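Local coordinates for protein cyclopropane mycolic acid synthase 3 (Mycobacterium tuberculosis, PDB 1L1E) that probably transfers a methylene group from S-adenosyl-L-methionine to a double bond of an alpha mycolic acid, forming the proximal cyclopropane ring, at residues C35-R40 against A224-Q229; R234-W239 against K271-G276. All coordinates share one frame; numbering follows the deposited sequence.

Interaction 1 of 2, residues C35-R40 against A224-Q229; sequences CAYFER and AVQSLQ. With CO3 (carbonate ion), chain C.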
ATOM      1  N   CYS A  35      -1.052  -3.614   4.367  1.00 18.52           N
ATOM      2  CA  CYS A  35      -1.974  -3.937   5.452  1.00 18.73           C
ATOM      3  C   CYS A  35      -3.279  -4.580   4.980  1.00 17.79           C
ATOM      4  O   CYS A  35      -3.999  -4.006   4.166  1.00 15.20           O
ATOM      5  CB  CYS A  35      -2.314  -2.673   6.235  1.00 22.28           C
ATOM      6  SG  CYS A  35      -3.433  -2.974   7.605  1.00 24.05           S
ATOM      7  N   ALA A  36      -3.587  -5.772   5.491  1.00 16.52           N
ATOM      8  CA  ALA A  36      -4.823  -6.444   5.097  1.00 17.46           C
ATOM      9  C   ALA A  36      -5.985  -5.957   5.965  1.00 18.67           C
ATOM     10  O   ALA A  36      -5.787  -5.153   6.893  1.00 19.42           O
ATOM     11  CB  ALA A  36      -4.664  -7.964   5.211  1.00 17.46           C
ATOM     12  N   TYR A  37      -7.196  -6.419   5.654  1.00 16.94           N
ATOM     13  CA  TYR A  37      -8.384  -6.025   6.409  1.00 15.70           C
ATOM     14  C   TYR A  37      -9.178  -7.239   6.900  1.00 17.23           C
ATOM     15  O   TYR A  37      -9.876  -7.891   6.127  1.00 18.42           O
ATOM     16  CB  TYR A  37      -9.268  -5.121   5.553  1.00 15.21           C
ATOM     17  CG  TYR A  37     -10.489  -4.566   6.267  1.00 17.86           C
ATOM     18  CD1 TYR A  37     -10.384  -3.972   7.526  1.00 20.27           C
ATOM     19  CD2 TYR A  37     -11.742  -4.601   5.660  1.00 19.01           C
ATOM     20  CE1 TYR A  37     -11.501  -3.422   8.165  1.00 21.42           C
ATOM     21  CE2 TYR A  37     -12.871  -4.051   6.290  1.00 20.60           C
ATOM     22  CZ  TYR A  37     -12.740  -3.470   7.535  1.00 23.90           C
ATOM     23  OH  TYR A  37     -13.858  -2.964   8.159  1.00 29.06           O
ATOM     24  N   PHE A  38      -9.065  -7.538   8.190  1.00 18.33           N
ATOM     25  CA  PHE A  38      -9.778  -8.669   8.767  1.00 21.35           C
ATOM     26  C   PHE A  38     -11.218  -8.316   9.145  1.00 24.04           C
ATOM     27  O   PHE A  38     -11.514  -8.056  10.310  1.00 24.52           O
ATOM     28  CB  PHE A  38      -9.022  -9.207   9.987  1.00 20.31           C
ATOM     29  CG  PHE A  38      -7.654  -9.759   9.656  1.00 21.68           C
ATOM     30  CD1 PHE A  38      -6.564  -8.903   9.471  1.00 21.73           C
ATOM     31  CD2 PHE A  38      -7.468 -11.131   9.487  1.00 20.75           C
ATOM     32  CE1 PHE A  38      -5.302  -9.407   9.115  1.00 20.77           C
ATOM     33  CE2 PHE A  38      -6.223 -11.646   9.133  1.00 19.03           C
ATOM     34  CZ  PHE A  38      -5.134 -10.775   8.944  1.00 21.84           C
ATOM     35  N   GLU A  39     -12.103  -8.286   8.148  1.00 26.16           N
ATOM     36  CA  GLU A  39     -13.517  -7.988   8.381  1.00 31.87           C
ATOM     37  C   GLU A  39     -14.026  -8.962   9.425  1.00 32.87           C
ATOM     38  O   GLU A  39     -14.730  -8.573  10.360  1.00 32.59           O
ATOM     39  CB  GLU A  39     -14.336  -8.171   7.106  1.00 35.12           C
ATOM     40  CG  GLU A  39     -14.375  -6.975   6.208  1.00 38.06           C
ATOM     41  CD  GLU A  39     -15.222  -7.227   4.985  1.00 42.22           C
ATOM     42  OE1 GLU A  39     -15.560  -6.252   4.289  1.00 45.01           O
ATOM     43  OE2 GLU A  39     -15.547  -8.403   4.714  1.00 44.20           O
ATOM     44  N   ARG A  40     -13.681 -10.233   9.232  1.00 33.53           N
ATOM     45  CA  ARG A  40     -14.036 -11.290  10.173  1.00 35.74           C
ATOM     46  C   ARG A  40     -12.703 -11.692  10.790  1.00 35.86           C
ATOM     47  O   ARG A  40     -11.710 -11.842  10.077  1.00 34.84           O
ATOM     48  CB  ARG A  40     -14.624 -12.532   9.482  1.00 36.13           C
ATOM     49  CG  ARG A  40     -15.444 -12.312   8.218  1.00 38.69           C
ATOM     50  CD  ARG A  40     -16.052 -13.649   7.770  1.00 38.94           C
ATOM     51  NE  ARG A  40     -15.065 -14.732   7.753  1.00 40.84           N
ATOM     52  CZ  ARG A  40     -14.297 -15.049   6.713  1.00 42.29           C
ATOM     53  NH1 ARG A  40     -14.391 -14.372   5.578  1.00 44.43           N
ATOM     54  NH2 ARG A  40     -13.424 -16.040   6.809  1.00 43.95           N
ATOM     55  N   ALA A 224     -13.355  11.375   4.028  1.00 20.55           N
ATOM     56  CA  ALA A 224     -13.390  10.207   4.897  1.00 20.18           C
ATOM     57  C   ALA A 224     -11.997   9.711   5.279  1.00 19.12           C
ATOM     58  O   ALA A 224     -11.040   9.829   4.506  1.00 20.43           O
ATOM     59  CB  ALA A 224     -14.181   9.073   4.218  1.00 22.24           C
ATOM     60  N   VAL A 225     -11.882   9.182   6.491  1.00 16.16           N
ATOM     61  CA  VAL A 225     -10.619   8.626   6.967  1.00 17.15           C
ATOM     62  C   VAL A 225     -10.952   7.405   7.815  1.00 17.78           C
ATOM     63  O   VAL A 225     -11.890   7.431   8.614  1.00 20.08           O
ATOM     64  CB  VAL A 225      -9.819   9.608   7.853  1.00 19.06           C
ATOM     65  CG1 VAL A 225      -8.392   9.088   8.016  1.00 17.33           C
ATOM     66  CG2 VAL A 225      -9.819  10.994   7.248  1.00 23.72           C
ATOM     67  N   GLN A 226     -10.189   6.337   7.634  1.00 17.69           N
ATOM     68  CA  GLN A 226     -10.415   5.114   8.388  1.00 18.61           C
ATOM     69  C   GLN A 226      -9.079   4.564   8.813  1.00 18.47           C
ATOM     70  O   GLN A 226      -8.181   4.434   7.989  1.00 18.02           O
ATOM     71  CB  GLN A 226     -11.153   4.074   7.527  1.00 16.63           C
ATOM     72  CG  GLN A 226     -11.224   2.671   8.154  1.00 16.36           C
ATOM     73  CD  GLN A 226     -12.234   1.772   7.438  1.00 19.89           C
ATOM     74  OE1 GLN A 226     -12.752   2.133   6.379  1.00 19.11           O
ATOM     75  NE2 GLN A 226     -12.515   0.600   8.016  1.00 16.15           N
ATOM     76  N   SER A 227      -8.931   4.267  10.103  1.00 19.23           N
ATOM     77  CA  SER A 227      -7.678   3.712  10.597  1.00 19.29           C
ATOM     78  C   SER A 227      -7.768   2.189  10.637  1.00 19.10           C
ATOM     79  O   SER A 227      -8.822   1.627  10.935  1.00 18.08           O
ATOM     80  CB  SER A 227      -7.364   4.252  11.994  1.00 20.72           C
ATOM     81  OG  SER A 227      -8.407   3.935  12.891  1.00 25.52           O
ATOM     82  N   LEU A 228      -6.659   1.526  10.330  1.00 19.12           N
ATOM     83  CA  LEU A 228      -6.598   0.067  10.319  1.00 23.48           C
ATOM     84  C   LEU A 228      -5.438  -0.417  11.173  1.00 23.04           C
ATOM     85  O   LEU A 228      -4.875  -1.483  10.936  1.00 23.26           O
ATOM     86  CB  LEU A 228      -6.407  -0.424   8.882  1.00 24.66           C
ATOM     87  CG  LEU A 228      -7.596  -0.166   7.953  1.00 28.11           C
ATOM     88  CD1 LEU A 228      -7.211  -0.530   6.532  1.00 29.68           C
ATOM     89  CD2 LEU A 228      -8.798  -0.992   8.416  1.00 28.67           C
ATOM     90  N   GLN A 229      -5.089   0.382  12.174  1.00 23.63           N
ATOM     91  CA  GLN A 229      -3.973   0.083  13.058  1.00 25.05           C
ATOM     92  C   GLN A 229      -3.765  -1.384  13.445  1.00 23.34           C
ATOM     93  O   GLN A 229      -2.706  -1.962  13.158  1.00 21.27           O
ATOM     94  CB  GLN A 229      -4.096   0.936  14.324  1.00 26.22           C
ATOM     95  CG  GLN A 229      -2.898   0.863  15.259  1.00 27.43           C
ATOM     96  CD  GLN A 229      -2.995   1.891  16.367  1.00 30.02           C
ATOM     97  OE1 GLN A 229      -3.948   1.891  17.145  1.00 29.01           O
ATOM     98  NE2 GLN A 229      -2.012   2.788  16.435  1.00 31.57           N
TER
HETATM   99  C   CO3 C 903       0.643  -0.231   4.000  1.00 21.11           C
HETATM  100  O1  CO3 C 903       0.378   1.221   3.756  1.00 24.73           O
HETATM  101  O2  CO3 C 903       1.923  -0.682   4.131  1.00 26.08           O
HETATM  102  O3  CO3 C 903      -0.397  -1.089   4.101  1.00 19.54           O

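Interaction 2 of 2, residues R234-W239 against K271-G276; sequences RTLDMW and KLFRQG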
ATOM      1  N   ARG A 234      -1.681  -7.602  12.832  1.00 20.26           N
ATOM      2  CA  ARG A 234      -1.939  -9.010  12.547  1.00 22.43           C
ATOM      3  C   ARG A 234      -1.416  -9.454  11.175  1.00 21.56           C
ATOM      4  O   ARG A 234      -1.070 -10.624  10.973  1.00 19.24           O
ATOM      5  CB  ARG A 234      -3.431  -9.324  12.634  1.00 25.19           C
ATOM      6  CG  ARG A 234      -3.661 -10.773  13.026  1.00 30.82           C
ATOM      7  CD  ARG A 234      -4.593 -11.502  12.104  1.00 31.49           C
ATOM      8  NE  ARG A 234      -5.985 -11.305  12.469  1.00 34.63           N
ATOM      9  CZ  ARG A 234      -6.863 -12.295  12.566  1.00 33.54           C
ATOM     10  NH1 ARG A 234      -6.478 -13.539  12.327  1.00 33.78           N
ATOM     11  NH2 ARG A 234      -8.123 -12.042  12.894  1.00 34.90           N
ATOM     12  N   THR A 235      -1.386  -8.520  10.231  1.00 18.67           N
ATOM     13  CA  THR A 235      -0.883  -8.808   8.897  1.00 18.69           C
ATOM     14  C   THR A 235       0.607  -9.109   9.062  1.00 19.35           C
ATOM     15  O   THR A 235       1.108 -10.127   8.597  1.00 19.48           O
ATOM     16  CB  THR A 235      -1.044  -7.591   7.975  1.00 15.78           C
ATOM     17  OG1 THR A 235      -2.429  -7.233   7.892  1.00 15.77           O
ATOM     18  CG2 THR A 235      -0.503  -7.902   6.576  1.00 17.55           C
ATOM     19  N   LEU A 236       1.305  -8.212   9.750  1.00 20.92           N
ATOM     20  CA  LEU A 236       2.731  -8.367   9.984  1.00 21.18           C
ATOM     21  C   LEU A 236       3.029  -9.666  10.735  1.00 22.22           C
ATOM     22  O   LEU A 236       3.995 -10.353  10.415  1.00 22.64           O
ATOM     23  CB  LEU A 236       3.270  -7.153  10.756  1.00 20.26           C
ATOM     24  CG  LEU A 236       3.277  -5.829   9.967  1.00 19.88           C
ATOM     25  CD1 LEU A 236       3.591  -4.672  10.895  1.00 20.21           C
ATOM     26  CD2 LEU A 236       4.305  -5.898   8.840  1.00 22.06           C
ATOM     27  N   ASP A 237       2.212 -10.002  11.732  1.00 21.56           N
ATOM     28  CA  ASP A 237       2.424 -11.243  12.472  1.00 23.00           C
ATOM     29  C   ASP A 237       2.348 -12.417  11.504  1.00 22.49           C
ATOM     30  O   ASP A 237       3.203 -13.308  11.505  1.00 23.24           O
ATOM     31  CB  ASP A 237       1.359 -11.438  13.562  1.00 25.59           C
ATOM     32  CG  ASP A 237       1.600 -10.578  14.788  1.00 28.74           C
ATOM     33  OD1 ASP A 237       2.773 -10.256  15.074  1.00 30.40           O
ATOM     34  OD2 ASP A 237       0.611 -10.237  15.480  1.00 31.22           O
ATOM     35  N   MET A 238       1.319 -12.417  10.666  1.00 22.42           N
ATOM     36  CA  MET A 238       1.154 -13.505   9.720  1.00 23.57           C
ATOM     37  C   MET A 238       2.265 -13.591   8.679  1.00 22.39           C
ATOM     38  O   MET A 238       2.672 -14.690   8.311  1.00 22.03           O
ATOM     39  CB  MET A 238      -0.226 -13.429   9.066  1.00 25.22           C
ATOM     40  CG  MET A 238      -1.361 -13.725  10.059  1.00 26.03           C
ATOM     41  SD  MET A 238      -3.016 -13.669   9.353  1.00 28.54           S
ATOM     42  CE  MET A 238      -3.172 -15.301   8.714  1.00 29.14           C
ATOM     43  N   TRP A 239       2.771 -12.453   8.205  1.00 23.61           N
ATOM     44  CA  TRP A 239       3.866 -12.507   7.238  1.00 21.19           C
ATOM     45  C   TRP A 239       5.094 -13.096   7.913  1.00 22.75           C
ATOM     46  O   TRP A 239       5.841 -13.864   7.303  1.00 23.90           O
ATOM     47  CB  TRP A 239       4.222 -11.116   6.697  1.00 20.60           C
ATOM     48  CG  TRP A 239       3.258 -10.566   5.674  1.00 16.86           C
ATOM     49  CD1 TRP A 239       2.435 -11.280   4.844  1.00 15.92           C
ATOM     50  CD2 TRP A 239       3.066  -9.188   5.341  1.00 16.94           C
ATOM     51  NE1 TRP A 239       1.744 -10.430   4.018  1.00 18.04           N
ATOM     52  CE2 TRP A 239       2.113  -9.139   4.301  1.00 16.61           C
ATOM     53  CE3 TRP A 239       3.610  -7.984   5.823  1.00 17.19           C
ATOM     54  CZ2 TRP A 239       1.688  -7.935   3.734  1.00 17.42           C
ATOM     55  CZ3 TRP A 239       3.186  -6.785   5.258  1.00 17.87           C
ATOM     56  CH2 TRP A 239       2.235  -6.770   4.227  1.00 16.62           C
ATOM     57  N   LYS A 271       4.868  -5.020  16.643  1.00 25.36           N
ATOM     58  CA  LYS A 271       4.843  -4.476  18.008  1.00 27.56           C
ATOM     59  C   LYS A 271       4.497  -2.990  18.028  1.00 27.56           C
ATOM     60  O   LYS A 271       3.758  -2.528  18.896  1.00 26.93           O
ATOM     61  CB  LYS A 271       6.209  -4.630  18.686  1.00 27.74           C
ATOM     62  CG  LYS A 271       6.545  -6.006  19.229  1.00 32.90           C
ATOM     63  CD  LYS A 271       7.907  -5.950  19.927  1.00 34.25           C
ATOM     64  CE  LYS A 271       8.237  -7.219  20.697  1.00 35.59           C
ATOM     65  NZ  LYS A 271       9.527  -7.060  21.432  1.00 33.41           N
ATOM     66  N   LEU A 272       5.048  -2.245  17.072  1.00 28.16           N
ATOM     67  CA  LEU A 272       4.827  -0.809  16.999  1.00 28.17           C
ATOM     68  C   LEU A 272       3.390  -0.400  16.735  1.00 28.53           C
ATOM     69  O   LEU A 272       2.861   0.475  17.416  1.00 25.53           O
ATOM     70  CB  LEU A 272       5.739  -0.186  15.943  1.00 32.24           C
ATOM     71  CG  LEU A 272       7.254  -0.357  16.134  1.00 34.40           C
ATOM     72  CD1 LEU A 272       7.959   0.639  15.241  1.00 32.46           C
ATOM     73  CD2 LEU A 272       7.660  -0.132  17.593  1.00 34.62           C
ATOM     74  N   PHE A 273       2.754  -1.015  15.741  1.00 30.27           N
ATOM     75  CA  PHE A 273       1.371  -0.678  15.434  1.00 30.54           C
ATOM     76  C   PHE A 273       0.448  -1.173  16.539  1.00 31.07           C
ATOM     77  O   PHE A 273      -0.576  -0.564  16.822  1.00 33.52           O
ATOM     78  CB  PHE A 273       0.955  -1.279  14.087  1.00 30.62           C
ATOM     79  CG  PHE A 273       1.619  -0.624  12.899  1.00 32.18           C
ATOM     80  CD1 PHE A 273       2.920  -0.961  12.533  1.00 34.05           C
ATOM     81  CD2 PHE A 273       0.947   0.339  12.158  1.00 30.76           C
ATOM     82  CE1 PHE A 273       3.539  -0.349  11.448  1.00 34.04           C
ATOM     83  CE2 PHE A 273       1.554   0.958  11.075  1.00 32.28           C
ATOM     84  CZ  PHE A 273       2.855   0.613  10.717  1.00 33.50           C
ATOM     85  N   ARG A 274       0.827  -2.277  17.169  1.00 33.28           N
ATOM     86  CA  ARG A 274       0.036  -2.856  18.247  1.00 34.80           C
ATOM     87  C   ARG A 274       0.093  -1.953  19.485  1.00 35.73           C
ATOM     88  O   ARG A 274      -0.897  -1.805  20.204  1.00 36.09           O
ATOM     89  CB  ARG A 274       0.563  -4.262  18.560  1.00 34.78           C
ATOM     90  CG  ARG A 274      -0.210  -5.034  19.613  1.00 37.42           C
ATOM     91  CD  ARG A 274       0.063  -6.529  19.466  1.00 38.48           C
ATOM     92  NE  ARG A 274      -0.790  -7.127  18.440  1.00 40.32           N
ATOM     93  CZ  ARG A 274      -0.385  -8.025  17.545  1.00 38.98           C
ATOM     94  NH1 ARG A 274       0.876  -8.444  17.536  1.00 38.11           N
ATOM     95  NH2 ARG A 274      -1.247  -8.495  16.651  1.00 40.74           N
ATOM     96  N   GLN A 275       1.248  -1.335  19.716  1.00 35.41           N
ATOM     97  CA  GLN A 275       1.417  -0.443  20.856  1.00 36.06           C
ATOM     98  C   GLN A 275       1.033   0.992  20.515  1.00 35.33           C
ATOM     99  O   GLN A 275       1.148   1.882  21.353  1.00 35.76           O
ATOM    100  CB  GLN A 275       2.863  -0.479  21.352  1.00 37.17           C
ATOM    101  CG  GLN A 275       3.301  -1.841  21.855  1.00 40.64           C
ATOM    102  CD  GLN A 275       4.789  -1.918  22.094  1.00 39.46           C
ATOM    103  OE1 GLN A 275       5.321  -1.272  22.995  1.00 44.12           O
ATOM    104  NE2 GLN A 275       5.474  -2.706  21.283  1.00 43.18           N
ATOM    105  N   GLY A 276       0.601   1.214  19.276  1.00 34.01           N
ATOM    106  CA  GLY A 276       0.170   2.538  18.855  1.00 31.55           C
ATOM    107  C   GLY A 276       1.214   3.554  18.431  1.00 28.95           C
ATOM    108  O   GLY A 276       0.899   4.738  18.341  1.00 27.02           O
TER

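Interaction 1 of 2, residues C35-R40 against A224-Q229
Y37 and L228 bring the two backbones closest, with their CA atoms 7.5 Å apart. Segment 35-40 is irregular and lies between helix 20-23 and helix 45-58. Segment 224-229 takes in the last four residues of strand 221-227, an outermost strand of the mixed sheet of this Rossmann-like, S-adenosylmethionine-dependent methyltransferase fold. The strand runs antiparallel to 279-286, and L228 then takes the N-cap position of helix 229-245. The contact therefore sets the loop against a strand-to-helix turn. L228 gives the most surface. Its CD2 methyl lies obliquely by one side of the Y37 ring, 3.5 Å from Y37 CD1 and 3.6 Å from Y37 CE1. The Y37 ring reaches this methyl because its CG stands anti to the backbone N (chi1 -176°). The extended Q226 side chain comes across to the hydroxyl end of the same ring, its NE2 3.8 Å from Y37 OH. Ring and amide planes are nearly perpendicular (89°), and the amide sits obliquely to the ring. The other end of that amide is held elsewhere: Q226 OE1 accepts from K59 NZ. At the inner end of the loop, C35 SG packs on L228, 4.1 Å from L228 CB. The backbone around C35 is also tied down, since its carbonyl accepts from K52 NZ. C35 belongs to the carbonate pocket, which lies beside the cofactor site. H167 NE2 is a second hydrogen-bond partner of this ion. C35 N donates to carbonate O3 over 2.6 Å, with an N-H...O angle of 158°.

Interaction 2 of 2, residues R234-W239 against K271-G276
R274 and D237 form a salt bridge between two helices, and they have the most surface buried here. R274 grips a single carboxylate oxygen with both terminal nitrogens, end-on. NH1 of R274 is 2.7 Å from D237 OD2, and NH2 of R274 is 2.8 Å from the same OD2. NH1 uses the syn lone pair of that oxygen, while NH2 meets it nearly along the C-O direction. The bonds are bent, at 144° and 141°, as expected when one atom is shared by two donors. The oxygen lies in the guanidinium plane, and the two flat groups are nearly coplanar. The two side chains approach from opposite directions. A bend in the R274 chain at chi3 (-83°) turns the edge of the guanidinium toward D237. This pair bridges the helix-helix packing of 229-245 with 256-274, near the C-terminal end of the latter. The Schellman motif at G276 closes that end. Beneath the charged pair lies an apolar contact. L236 CD1 approaches the F273 ring obliquely, 4.1 Å from F273 CD1, and the side chains cross at about a right angle. F273 also meets Y232 edge-to-face. L236 touches C269, the probable active-site residue, on the same partner helix. R234 points its guanidinium elsewhere, to a salt bridge with D41, but its backbone N lies 3.9 Å from R274 NH2.

Overall arrangement
Interaction 1 closes before interaction 2 opens along the chain, and their centres are 13 Å apart. Strand 221-227 of interaction 1 runs directly into helix 229-245, which carries segment 234-239 of interaction 2. That helix packs on 256-274, and the chain then returns to the sheet in strand 279-286. The contacts also touch. A36 N is 3.0 Å from T235 OG1, a probable hydrogen bond, and F38 makes a cation-pi contact with R234. Q229 packs against F273 and G276. Loop 35-40 is thus joined to the strand end and to helix 229-245, while Q229 reaches the end of helix 256-274. This links the carbonate pocket to the surroundings of the probable active-site residue C269.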